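Local coordinates for protein glycerol-3-phosphate dehydrogenase [NAD(+)] 1 (Saccharomyces cerevisiae, PDB 4FGW) that interconverts dihydroxyacetone phosphate and sn-glycerol 3-phosphate with NAD(H), the enzyme through which yeast builds up glycerol as an osmolyte under hyperosmotic stress, at residues A50-E55 with F222-F227; D110-V115 with S135-H140; K33-T38 with D117-V122. One frame throughout, in Å; residues are numbered along the deposited sequence.

Interaction 1: A50-E55 with F222-F227; sequences AKVVAE and FHRPYF
Two flat groups of the 222-227 loop, the Arg224 guanidinium and the Tyr226 ring, converge edge-on upon one oxygen of Glu55. CB of Glu55 lies over one face of the guanidinium, 3.6 Å from Arg224 NE, and CD of Pro225 also rests on a face, toward the rim. At the guanidinium edge sits Glu55 OE1, which takes a hydrogen bond from Arg224 NE at 2.7 Å on its anti lone pair; Arg224 NH2 adds a weak second bond. The carboxylate plane stands 71° from the guanidinium, so this is a salt bridge to one oxygen rather than a flat two-oxygen pairing. One face of the Tyr226 ring carries CB of Arg224, while the edge again has Glu55 OE1. Tyr226 and Glu55 meet tip to tip, and Tyr226 OH donates to Glu55 OE1 at 2.6 Å, meeting it on the syn side, 23° out of the carboxylate plane. The other oxygen, Glu55 OE2, is held on its syn lone pair by Lys51 NZ at 2.8 Å, one helical turn back; Lys51 also pairs with Glu191. Beside this polar cluster, Val52 CG1 presses on Phe222 O at 3.3 Å and passes Arg224 CG, and Val53 CG2 packs against Phe222 CE1 at 3.7 Å, approaching the ring obliquely. The contact fastens the helix after the first Rossmann strand to the turn that leads into strand 227-232. With two cationic groups and a phenol donating to one carboxylate, the donors probably favour the ionised form of Glu55, though Lys51 is shared between Glu55 and Glu191; both Glu55 oxygens are fixed, leaving the carboxylate plane little freedom to turn.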
loop_
_atom_site.group_PDB
_atom_site.type_symbol
_atom_site.label_atom_id
_atom_site.label_comp_id
_atom_site.label_asym_id
_atom_site.label_seq_id
_atom_site.Cartn_x
_atom_site.Cartn_y
_atom_site.Cartn_z
ATOM N N ALA A 50 -24.025 -11.043 9.786
ATOM C CA ALA A 50 -25.032 -12.049 10.118
ATOM C C ALA A 50 -25.575 -12.728 8.855
ATOM O O ALA A 50 -25.921 -13.908 8.903
ATOM C CB ALA A 50 -26.158 -11.407 10.898
ATOM N N LYS A 51 -25.631 -11.984 7.724
ATOM C CA LYS A 51 -26.064 -12.473 6.409
ATOM C C LYS A 51 -24.988 -13.427 5.860
ATOM O O LYS A 51 -25.324 -14.499 5.350
ATOM C CB LYS A 51 -26.301 -11.289 5.450
ATOM C CG LYS A 51 -26.709 -11.676 4.028
ATOM C CD LYS A 51 -26.747 -10.461 3.114
ATOM C CE LYS A 51 -27.078 -10.802 1.683
ATOM N NZ LYS A 51 -25.896 -11.296 0.933
ATOM N N VAL A 52 -23.699 -13.030 5.992
ATOM C CA VAL A 52 -22.500 -13.779 5.591
ATOM C C VAL A 52 -22.460 -15.131 6.349
ATOM O O VAL A 52 -22.284 -16.188 5.730
ATOM C CB VAL A 52 -21.232 -12.909 5.839
ATOM C CG1 VAL A 52 -19.947 -13.737 5.844
ATOM C CG2 VAL A 52 -21.138 -11.769 4.827
ATOM N N VAL A 53 -22.665 -15.077 7.681
ATOM C CA VAL A 53 -22.678 -16.223 8.590
ATOM C C VAL A 53 -23.869 -17.166 8.304
ATOM O O VAL A 53 -23.658 -18.378 8.218
ATOM C CB VAL A 53 -22.560 -15.754 10.066
ATOM C CG1 VAL A 53 -23.003 -16.827 11.051
ATOM C CG2 VAL A 53 -21.135 -15.299 10.378
ATOM N N ALA A 54 -25.091 -16.616 8.091
ATOM C CA ALA A 54 -26.291 -17.409 7.772
ATOM C C ALA A 54 -26.169 -18.166 6.445
ATOM O O ALA A 54 -26.674 -19.288 6.331
ATOM C CB ALA A 54 -27.538 -16.535 7.776
ATOM N N GLU A 55 -25.490 -17.556 5.457
ATOM C CA GLU A 55 -25.227 -18.142 4.141
ATOM C C GLU A 55 -24.314 -19.364 4.280
ATOM O O GLU A 55 -24.556 -20.389 3.638
ATOM C CB GLU A 55 -24.568 -17.103 3.215
ATOM C CG GLU A 55 -25.551 -16.156 2.545
ATOM C CD GLU A 55 -24.939 -14.926 1.902
ATOM O OE1 GLU A 55 -23.722 -14.938 1.612
ATOM O OE2 GLU A 55 -25.684 -13.944 1.681
ATOM N N PHE A 222 -16.824 -17.449 7.723
ATOM C CA PHE A 222 -16.830 -16.124 7.114
ATOM C C PHE A 222 -16.571 -16.046 5.614
ATOM O O PHE A 222 -17.049 -15.100 4.980
ATOM C CB PHE A 222 -15.912 -15.171 7.897
ATOM C CG PHE A 222 -16.263 -15.007 9.359
ATOM C CD1 PHE A 222 -17.357 -14.238 9.748
ATOM C CD2 PHE A 222 -15.490 -15.608 10.349
ATOM C CE1 PHE A 222 -17.667 -14.070 11.096
ATOM C CE2 PHE A 222 -15.806 -15.442 11.700
ATOM C CZ PHE A 222 -16.894 -14.680 12.063
ATOM N N HIS A 223 -15.801 -16.999 5.042
ATOM C CA HIS A 223 -15.462 -16.969 3.614
ATOM C C HIS A 223 -16.664 -17.102 2.686
ATOM O O HIS A 223 -17.500 -17.996 2.857
ATOM C CB HIS A 223 -14.362 -17.979 3.253
ATOM C CG HIS A 223 -13.805 -17.785 1.873
ATOM N ND1 HIS A 223 -12.711 -16.976 1.646
ATOM C CD2 HIS A 223 -14.239 -18.275 0.688
ATOM C CE1 HIS A 223 -12.506 -17.009 0.339
ATOM N NE2 HIS A 223 -13.405 -17.770 -0.278
ATOM N N ARG A 224 -16.736 -16.195 1.701
ATOM C CA ARG A 224 -17.772 -16.159 0.662
ATOM C C ARG A 224 -17.064 -15.882 -0.674
ATOM O O ARG A 224 -15.976 -15.306 -0.643
ATOM C CB ARG A 224 -18.814 -15.042 0.944
ATOM C CG ARG A 224 -19.588 -15.138 2.266
ATOM C CD ARG A 224 -20.447 -16.392 2.423
ATOM N NE ARG A 224 -21.536 -16.474 1.446
ATOM C CZ ARG A 224 -21.723 -17.487 0.608
ATOM N NH1 ARG A 224 -20.897 -18.527 0.615
ATOM N NH2 ARG A 224 -22.737 -17.472 -0.243
ATOM N N PRO A 225 -17.643 -16.224 -1.851
ATOM C CA PRO A 225 -16.961 -15.899 -3.124
ATOM C C PRO A 225 -16.742 -14.388 -3.327
ATOM O O PRO A 225 -15.744 -13.983 -3.929
ATOM C CB PRO A 225 -17.886 -16.499 -4.192
ATOM C CG PRO A 225 -18.706 -17.536 -3.458
ATOM C CD PRO A 225 -18.917 -16.936 -2.099
ATOM N N TYR A 226 -17.659 -13.563 -2.782
ATOM C CA TYR A 226 -17.630 -12.097 -2.823
ATOM C C TYR A 226 -16.931 -11.488 -1.583
ATOM O O TYR A 226 -16.839 -10.266 -1.466
ATOM C CB TYR A 226 -19.069 -11.546 -2.951
ATOM C CG TYR A 226 -19.965 -11.858 -1.766
ATOM C CD1 TYR A 226 -19.982 -11.034 -0.642
ATOM C CD2 TYR A 226 -20.817 -12.960 -1.779
ATOM C CE1 TYR A 226 -20.804 -11.313 0.449
ATOM C CE2 TYR A 226 -21.650 -13.245 -0.697
ATOM C CZ TYR A 226 -21.642 -12.418 0.415
ATOM O OH TYR A 226 -22.457 -12.692 1.489
ATOM N N PHE A 227 -16.499 -12.324 -0.637
ATOM C CA PHE A 227 -15.878 -11.859 0.608
ATOM C C PHE A 227 -14.755 -12.810 0.994
ATOM O O PHE A 227 -14.986 -13.776 1.740
ATOM C CB PHE A 227 -16.960 -11.781 1.713
ATOM C CG PHE A 227 -16.610 -11.064 2.994
ATOM C CD1 PHE A 227 -16.166 -9.742 2.975
ATOM C CD2 PHE A 227 -16.828 -11.669 4.227
ATOM C CE1 PHE A 227 -15.907 -9.058 4.164
ATOM C CE2 PHE A 227 -16.576 -10.979 5.413
ATOM C CZ PHE A 227 -16.133 -9.673 5.373
#

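Interaction 2: D110-V115 with S135-H140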
loop_
_atom_site.group_PDB
_atom_site.type_symbol
_atom_site.label_atom_id
_atom_site.label_comp_id
_atom_site.label_asym_id
_atom_site.label_seq_id
_atom_site.Cartn_x
_atom_site.Cartn_y
_atom_site.Cartn_z
ATOM N N ASP A 110 -34.227 -10.318 22.762
ATOM C CA ASP A 110 -33.674 -10.695 24.064
ATOM C C ASP A 110 -32.222 -11.151 23.921
ATOM O O ASP A 110 -31.945 -12.130 23.225
ATOM C CB ASP A 110 -34.544 -11.783 24.726
ATOM C CG ASP A 110 -34.242 -12.036 26.189
ATOM O OD1 ASP A 110 -33.124 -12.514 26.495
ATOM O OD2 ASP A 110 -35.149 -11.831 27.025
ATOM N N LEU A 111 -31.324 -10.419 24.549
ATOM C CA LEU A 111 -29.931 -10.748 24.558
ATOM C C LEU A 111 -29.718 -12.169 25.000
ATOM O O LEU A 111 -29.098 -12.945 24.300
ATOM C CB LEU A 111 -29.194 -9.805 25.492
ATOM C CG LEU A 111 -27.690 -9.636 25.346
ATOM C CD1 LEU A 111 -27.301 -9.541 23.909
ATOM C CD2 LEU A 111 -27.218 -8.425 26.075
ATOM N N ILE A 112 -30.223 -12.506 26.174
ATOM C CA ILE A 112 -29.983 -13.804 26.758
ATOM C C ILE A 112 -30.578 -14.933 25.942
ATOM O O ILE A 112 -30.016 -16.005 25.871
ATOM C CB ILE A 112 -30.518 -13.853 28.180
ATOM C CG1 ILE A 112 -30.053 -12.614 28.910
ATOM C CG2 ILE A 112 -30.004 -15.071 28.904
ATOM C CD1 ILE A 112 -29.133 -11.841 28.086
ATOM N N ASP A 113 -31.711 -14.699 25.312
ATOM C CA ASP A 113 -32.327 -15.761 24.538
ATOM C C ASP A 113 -31.499 -16.087 23.299
ATOM O O ASP A 113 -31.437 -17.228 22.857
ATOM C CB ASP A 113 -33.759 -15.398 24.139
ATOM C CG ASP A 113 -34.475 -16.538 23.450
ATOM O OD1 ASP A 113 -35.358 -16.292 22.621
ATOM O OD2 ASP A 113 -34.157 -17.693 23.729
ATOM N N SER A 114 -30.869 -15.064 22.738
ATOM C CA SER A 114 -30.068 -15.201 21.518
ATOM C C SER A 114 -28.794 -16.014 21.798
ATOM O O SER A 114 -28.304 -16.725 20.920
ATOM C CB SER A 114 -29.715 -13.829 20.952
ATOM O OG SER A 114 -28.868 -13.102 21.824
ATOM N N VAL A 115 -28.293 -15.922 23.040
ATOM C CA VAL A 115 -27.096 -16.590 23.546
ATOM C C VAL A 115 -27.393 -18.019 24.097
ATOM O O VAL A 115 -26.453 -18.783 24.336
ATOM C CB VAL A 115 -26.359 -15.615 24.524
ATOM C CG1 VAL A 115 -25.592 -16.322 25.644
ATOM C CG2 VAL A 115 -25.449 -14.658 23.752
ATOM N N SER A 135 -21.639 -6.268 30.440
ATOM C CA SER A 135 -22.230 -6.215 31.781
ATOM C C SER A 135 -23.541 -7.002 31.839
ATOM O O SER A 135 -23.845 -7.614 32.867
ATOM C CB SER A 135 -22.468 -4.771 32.201
ATOM O OG SER A 135 -22.767 -4.674 33.584
ATOM N N GLN A 136 -24.256 -7.046 30.727
ATOM C CA GLN A 136 -25.499 -7.782 30.621
ATOM C C GLN A 136 -25.343 -9.224 30.284
ATOM O O GLN A 136 -26.238 -10.005 30.496
ATOM C CB GLN A 136 -26.339 -7.197 29.530
ATOM C CG GLN A 136 -26.449 -5.757 29.631
ATOM C CD GLN A 136 -27.857 -5.354 29.809
ATOM O OE1 GLN A 136 -28.378 -4.563 29.040
ATOM N NE2 GLN A 136 -28.508 -5.918 30.816
ATOM N N LEU A 137 -24.227 -9.569 29.685
ATOM C CA LEU A 137 -23.930 -10.968 29.379
ATOM C C LEU A 137 -23.201 -11.703 30.511
ATOM O O LEU A 137 -23.204 -12.935 30.517
ATOM C CB LEU A 137 -23.199 -11.129 28.033
ATOM C CG LEU A 137 -24.022 -10.916 26.754
ATOM C CD1 LEU A 137 -23.121 -10.889 25.542
ATOM C CD2 LEU A 137 -25.095 -11.990 26.578
ATOM N N LYS A 138 -22.597 -10.960 31.472
ATOM C CA LYS A 138 -21.878 -11.529 32.621
ATOM C C LYS A 138 -22.749 -12.549 33.363
ATOM O O LYS A 138 -23.846 -12.212 33.824
ATOM C CB LYS A 138 -21.433 -10.425 33.601
ATOM C CG LYS A 138 -20.083 -9.805 33.287
ATOM C CD LYS A 138 -19.387 -9.343 34.562
ATOM C CE LYS A 138 -18.073 -8.664 34.272
ATOM N NZ LYS A 138 -17.333 -8.324 35.512
ATOM N N GLY A 139 -22.262 -13.787 33.427
ATOM C CA GLY A 139 -22.950 -14.898 34.080
ATOM C C GLY A 139 -24.078 -15.495 33.259
ATOM O O GLY A 139 -24.948 -16.173 33.813
ATOM N N HIS A 140 -24.071 -15.253 31.926
ATOM C CA HIS A 140 -25.101 -15.755 31.012
ATOM C C HIS A 140 -24.528 -16.395 29.753
ATOM O O HIS A 140 -25.294 -16.937 28.951
ATOM C CB HIS A 140 -26.096 -14.640 30.633
ATOM C CG HIS A 140 -26.932 -14.156 31.774
ATOM N ND1 HIS A 140 -26.781 -12.882 32.286
ATOM C CD2 HIS A 140 -27.904 -14.794 32.465
ATOM C CE1 HIS A 140 -27.661 -12.786 33.267
ATOM N NE2 HIS A 140 -28.355 -13.914 33.415
#
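Leu111, just after the N-cap residue Asp110, lays CG against Leu137 CD2 at 3.7 Å, the two side chains crossing at about a right angle; its CD2 reaches on to Gln136 CB at 3.8 Å. Next comes Ile112, whose CG2, anti to the backbone N, is the branch that meets His140 CD2 at 4.1 Å, approaching the ring obliquely. Asp113 N makes the capping bond, donating to Asp110 OD1 at 2.9 Å from above the carboxylate plane. Ser114 O, on the side facing the sheet, accepts a hydrogen bond from the hydroxyl of Thr38 in strand 35-40. Val115 closes the row: CG2 meets Leu137 CD2 at 3.9 Å, while CG1 touches the backbone at His140 O, 3.4 Å away. Leu137 CD2 thus touches both Leu111 and Val115, one turn apart, and no hydrogen bond joins the two segments. Val115 also packs on Ile121 and Leu137 on Phe123, both from strand 120-123. A crossover helix packed on the end of the next one and the loop behind it, over one face of the parallel part of the sheet, is the layering characteristic of a Rossmann-type nucleotide-binding domain.

Interaction 3: K33-T38 with D117-V122; sequences KPFKVT and DVDIIV
Adjacent parallel strands at the centre of the Rossmann sheet, 35-40 and 120-123, are joined here by a ladder of backbone bonds between Lys36, Thr38, Ile120 and Val122. Ile120 N donates to Lys36 O at 3.1 Å, Thr38 N to Ile120 O at 3.0 Å and Val122 N to Thr38 O at 2.8 Å. At the start of the ladder Lys36 O takes a second donor, Asp119 N, from a direction tilted out of the carbonyl plane. Asp119 answers with its side chain: OD2 accepts from Lys36 N at 2.9 Å on its anti lone pair, with a nearly straight N-H...O angle of 178°. One carboxylate oxygen thus stands where the ladder would otherwise put a backbone carbonyl, as the register suggests. Strand 35-40 leads into the glycine-rich loop that, by similarity, binds NAD(+); the two strands lie side by side between 67-71 and 146-149. On the face carrying Val37 and Ile120, Phe35 CB meets Ile120 CD1 at 3.7 Å, and Val37 CG1 touches Val122 CG2; helices 44-59 and 215-222 cover this layer. Asp119 CB lies at the edge of the Phe35 ring. On the face of Thr38 and Ile121, Val118 CG2 comes against Thr38 OG1, the hydroxyl bonded to Ser114, at 3.1 Å, the two side chains crossing at about a right angle.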
loop_
_atom_site.group_PDB
_atom_site.type_symbol
_atom_site.label_atom_id
_atom_site.label_comp_id
_atom_site.label_asym_id
_atom_site.label_seq_id
_atom_site.Cartn_x
_atom_site.Cartn_y
_atom_site.Cartn_z
ATOM N N LYS A 33 -23.517 -30.946 18.935
ATOM C CA LYS A 33 -22.456 -31.288 17.987
ATOM C C LYS A 33 -22.161 -30.169 16.960
ATOM O O LYS A 33 -21.029 -29.672 16.982
ATOM C CB LYS A 33 -22.682 -32.687 17.355
ATOM C CG LYS A 33 -21.698 -33.097 16.256
ATOM C CD LYS A 33 -20.289 -33.413 16.766
ATOM C CE LYS A 33 -19.350 -33.810 15.649
ATOM N NZ LYS A 33 -19.197 -32.740 14.622
ATOM N N PRO A 34 -23.105 -29.719 16.079
ATOM C CA PRO A 34 -22.764 -28.609 15.160
ATOM C C PRO A 34 -22.721 -27.277 15.905
ATOM O O PRO A 34 -23.301 -27.157 16.990
ATOM C CB PRO A 34 -23.882 -28.641 14.104
ATOM C CG PRO A 34 -24.740 -29.847 14.443
ATOM C CD PRO A 34 -24.507 -30.139 15.887
ATOM N N PHE A 35 -22.015 -26.287 15.344
ATOM C CA PHE A 35 -21.851 -24.983 15.987
ATOM C C PHE A 35 -22.992 -23.999 15.769
ATOM O O PHE A 35 -23.288 -23.623 14.634
ATOM C CB PHE A 35 -20.487 -24.355 15.651
ATOM C CG PHE A 35 -19.288 -25.210 15.997
ATOM C CD1 PHE A 35 -18.992 -25.523 17.322
ATOM C CD2 PHE A 35 -18.446 -25.687 15.000
ATOM C CE1 PHE A 35 -17.888 -26.322 17.641
ATOM C CE2 PHE A 35 -17.338 -26.485 15.318
ATOM C CZ PHE A 35 -17.066 -26.795 16.636
ATOM N N LYS A 36 -23.634 -23.584 16.874
ATOM C CA LYS A 36 -24.715 -22.600 16.872
ATOM C C LYS A 36 -24.065 -21.212 16.905
ATOM O O LYS A 36 -23.221 -20.952 17.767
ATOM C CB LYS A 36 -25.637 -22.820 18.077
ATOM C CG LYS A 36 -27.111 -22.571 17.773
ATOM C CD LYS A 36 -28.028 -23.096 18.881
ATOM C CE LYS A 36 -28.501 -24.511 18.634
ATOM N NZ LYS A 36 -29.443 -24.967 19.691
ATOM N N VAL A 37 -24.408 -20.347 15.934
ATOM C CA VAL A 37 -23.814 -19.006 15.820
ATOM C C VAL A 37 -24.819 -17.888 16.127
ATOM O O VAL A 37 -25.941 -17.900 15.616
ATOM C CB VAL A 37 -23.086 -18.772 14.460
ATOM C CG1 VAL A 37 -22.089 -17.614 14.554
ATOM C CG2 VAL A 37 -22.380 -20.034 13.965
ATOM N N THR A 38 -24.398 -16.919 16.958
ATOM C CA THR A 38 -25.178 -15.734 17.318
ATOM C C THR A 38 -24.361 -14.468 17.053
ATOM O O THR A 38 -23.182 -14.394 17.407
ATOM C CB THR A 38 -25.714 -15.821 18.762
ATOM O OG1 THR A 38 -26.602 -16.937 18.869
ATOM C CG2 THR A 38 -26.442 -14.548 19.212
ATOM N N ASP A 117 -27.466 -21.296 24.947
ATOM C CA ASP A 117 -26.356 -22.141 24.553
ATOM C C ASP A 117 -26.005 -21.991 23.082
ATOM O O ASP A 117 -26.642 -22.506 22.176
ATOM C CB ASP A 117 -26.470 -23.599 25.017
ATOM C CG ASP A 117 -25.359 -23.970 25.986
ATOM O OD1 ASP A 117 -24.317 -24.489 25.540
ATOM O OD2 ASP A 117 -25.515 -23.703 27.191
ATOM N N VAL A 118 -24.942 -21.244 22.901
ATOM C CA VAL A 118 -24.487 -20.806 21.636
ATOM C C VAL A 118 -23.043 -21.183 21.731
ATOM O O VAL A 118 -22.480 -21.219 22.805
ATOM C CB VAL A 118 -24.594 -19.306 21.589
ATOM C CG1 VAL A 118 -23.578 -18.709 22.500
ATOM C CG2 VAL A 118 -24.471 -18.791 20.204
ATOM N N ASP A 119 -22.442 -21.458 20.594
ATOM C CA ASP A 119 -21.073 -21.947 20.512
ATOM C C ASP A 119 -20.160 -20.807 20.087
ATOM O O ASP A 119 -19.105 -20.618 20.694
ATOM C CB ASP A 119 -20.962 -23.146 19.559
ATOM C CG ASP A 119 -21.737 -24.356 20.029
ATOM O OD1 ASP A 119 -21.289 -25.008 20.998
ATOM O OD2 ASP A 119 -22.795 -24.651 19.433
ATOM N N ILE A 120 -20.576 -20.033 19.057
ATOM C CA ILE A 120 -19.802 -18.911 18.520
ATOM C C ILE A 120 -20.579 -17.591 18.615
ATOM O O ILE A 120 -21.688 -17.488 18.081
ATOM C CB ILE A 120 -19.298 -19.186 17.064
ATOM C CG1 ILE A 120 -18.651 -20.595 16.923
ATOM C CG2 ILE A 120 -18.335 -18.074 16.584
ATOM C CD1 ILE A 120 -18.608 -21.166 15.491
ATOM N N ILE A 121 -19.985 -16.580 19.279
ATOM C CA ILE A 121 -20.570 -15.238 19.366
ATOM C C ILE A 121 -19.771 -14.292 18.467
ATOM O O ILE A 121 -18.546 -14.209 18.584
ATOM C CB ILE A 121 -20.737 -14.676 20.813
ATOM C CG1 ILE A 121 -21.658 -15.567 21.671
ATOM C CG2 ILE A 121 -21.288 -13.236 20.772
ATOM C CD1 ILE A 121 -21.704 -15.226 23.178
ATOM N N VAL A 122 -20.469 -13.594 17.560
ATOM C CA VAL A 122 -19.857 -12.614 16.662
ATOM C C VAL A 122 -20.307 -11.240 17.185
ATOM O O VAL A 122 -21.492 -10.914 17.101
ATOM C CB VAL A 122 -20.222 -12.848 15.170
ATOM C CG1 VAL A 122 -19.525 -11.833 14.269
ATOM C CG2 VAL A 122 -19.881 -14.269 14.734
#

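How the interactions relate
Interaction 3 is the sheet core between the other two, each packing on one of its faces. Interaction 1 reaches it through Val53 CG1 on Val37 CG1 at 3.7 Å and Phe222 CZ on Val122 CG2 at 4.0 Å. From the other face, interaction 2 touches it through Val115 CG2 on Ile121 CD1 at 3.8 Å, beside the bond already noted from Thr38 OG1 to Ser114 O, 2.7 Å long. Interactions 1 and 2 do not meet, their nearest atoms being about 11 Å apart. By similarity the NAD(+) site is close: the side chain of Phe227 is about 4 Å from that of Trp45, that of Val122 about 7 Å from Gly46 at the nearest atoms, and that of Gln136 about 7 Å from that of Phe73.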